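Diaminopimelate decarboxylase (PDB 7JPJ) probably catalyses the pyridoxal 5'-phosphate-dependent decarboxylation of diaminopimelate, the step that yields lysine, and can bind D-lysine. Local coordinates at residues S9-T13 with M287-V292. Residues are numbered along the deposited sequence; the frame is centred on the assembly and turned at random.
Sequences SIFLT and MAGALV
Segment 9-13 is an irregular loop, whereas 287-292 runs into a β-strand that includes G289 to V292. I10 and M287 are nearest in register, with CA atoms 7.9 Å apart, so side chains fill the gap. The loop turns tightly: S9 N donates to L12 O (2.8 Å), and S9 OG, with chi1 in p, accepts from L12 N (2.9 Å), an ST motif. The CA-to-CB bonds of I10, F11 and L12 point toward 287-292. I10 CG1 lies 4.0 Å from CE of M287, whose all-m side chain curls back to it. The p rotamer of F11 brings CZ to 3.6 Å from A290 CB, CE2 to 3.8 Å from A288 O and 3.9 Å from M287 O, and the ring edge to G289 C. L12 CD1 meets V292 CG2 at 3.7 Å; L291 points away. The loop, with T13 at the N-cap position of helix 14-24, thus packs on the β-domain of a fold-type III PLP decarboxylase, apart from the TIM barrel, where strand 289-300 pairs antiparallel with 29-33 and 386-390.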
loop_
_atom_site.group_PDB
_atom_site.type_symbol
_atom_site.label_atom_id
_atom_site.label_comp_id
_atom_site.label_asym_id
_atom_site.label_seq_id
_atom_site.Cartn_x
_atom_site.Cartn_y
_atom_site.Cartn_z
ATOM N N SER A 9 8.128 23.073 -11.818
ATOM C CA SER A 9 8.418 21.646 -11.589
ATOM C C SER A 9 8.592 21.019 -12.971
ATOM O O SER A 9 8.780 21.766 -13.921
ATOM C CB SER A 9 7.299 21.058 -10.810
ATOM O OG SER A 9 6.144 20.938 -11.598
ATOM N N ILE A 10 8.528 19.702 -13.086
ATOM C CA ILE A 10 8.594 19.068 -14.433
ATOM C C ILE A 10 7.533 19.683 -15.360
ATOM O O ILE A 10 7.867 19.913 -16.531
ATOM C CB ILE A 10 8.547 17.529 -14.339
ATOM C CG1 ILE A 10 9.920 16.942 -14.012
ATOM C CG2 ILE A 10 7.938 16.879 -15.567
ATOM C CD1 ILE A 10 11.028 17.484 -14.870
ATOM N N PHE A 11 6.321 19.968 -14.875
ATOM C CA PHE A 11 5.362 20.577 -15.790
ATOM C C PHE A 11 4.423 21.571 -15.110
ATOM O O PHE A 11 3.401 21.939 -15.704
ATOM C CB PHE A 11 4.535 19.501 -16.526
ATOM C CG PHE A 11 3.724 18.604 -15.619
ATOM C CD1 PHE A 11 2.468 18.991 -15.171
ATOM C CD2 PHE A 11 4.204 17.356 -15.247
ATOM C CE1 PHE A 11 1.716 18.161 -14.346
ATOM C CE2 PHE A 11 3.456 16.520 -14.424
ATOM C CZ PHE A 11 2.211 16.924 -13.975
ATOM N N LEU A 12 4.741 22.038 -13.901
ATOM C CA LEU A 12 3.850 22.919 -13.148
ATOM C C LEU A 12 4.594 24.176 -12.716
ATOM O O LEU A 12 5.491 24.110 -11.870
ATOM C CB LEU A 12 3.272 22.205 -11.925
ATOM C CG LEU A 12 2.187 21.155 -12.163
ATOM C CD1 LEU A 12 1.682 20.614 -10.838
ATOM C CD2 LEU A 12 1.046 21.738 -12.984
ATOM N N THR A 13 4.214 25.316 -13.286
ATOM C CA THR A 13 4.634 26.601 -12.754
ATOM C C THR A 13 3.811 26.925 -11.510
ATOM O O THR A 13 2.782 26.292 -11.258
ATOM C CB THR A 13 4.464 27.699 -13.805
ATOM O OG1 THR A 13 3.070 27.915 -14.056
ATOM C CG2 THR A 13 5.161 27.316 -15.101
ATOM N N MET A 287 6.323 10.140 -15.753
ATOM C CA MET A 287 6.625 11.569 -15.735
ATOM C C MET A 287 5.427 12.434 -16.091
ATOM O O MET A 287 5.539 13.662 -16.028
ATOM C CB MET A 287 7.776 11.883 -16.693
ATOM C CG MET A 287 9.055 11.112 -16.412
ATOM S SD MET A 287 9.600 11.156 -14.691
ATOM C CE MET A 287 9.659 12.918 -14.374
ATOM N N ALA A 288 4.299 11.840 -16.466
ATOM C CA ALA A 288 3.118 12.604 -16.835
ATOM C C ALA A 288 2.246 12.965 -15.643
ATOM O O ALA A 288 1.289 13.728 -15.806
ATOM C CB ALA A 288 2.284 11.831 -17.861
ATOM N N GLY A 289 2.552 12.449 -14.459
ATOM C CA GLY A 289 1.737 12.701 -13.290
ATOM C C GLY A 289 2.567 13.241 -12.144
ATOM O O GLY A 289 3.755 12.949 -12.019
ATOM N N ALA A 290 1.914 14.034 -11.299
ATOM C CA ALA A 290 2.598 14.677 -10.187
ATOM C C ALA A 290 1.642 14.837 -9.017
ATOM O O ALA A 290 0.486 15.226 -9.199
ATOM C CB ALA A 290 3.160 16.045 -10.589
ATOM N N LEU A 291 2.138 14.534 -7.818
ATOM C CA LEU A 291 1.386 14.783 -6.595
ATOM C C LEU A 291 1.584 16.230 -6.160
ATOM O O LEU A 291 2.719 16.707 -6.052
ATOM C CB LEU A 291 1.828 13.827 -5.487
ATOM C CG LEU A 291 1.255 14.098 -4.092
ATOM C CD1 LEU A 291 -0.230 13.767 -4.035
ATOM C CD2 LEU A 291 2.023 13.335 -3.027
ATOM N N VAL A 292 0.479 16.927 -5.913
ATOM C CA VAL A 292 0.491 18.332 -5.523
ATOM C C VAL A 292 -0.100 18.423 -4.123
ATOM O O VAL A 292 -1.290 18.145 -3.926
ATOM C CB VAL A 292 -0.288 19.209 -6.511
ATOM C CG1 VAL A 292 -0.150 20.674 -6.146
ATOM C CG2 VAL A 292 0.193 18.961 -7.928
#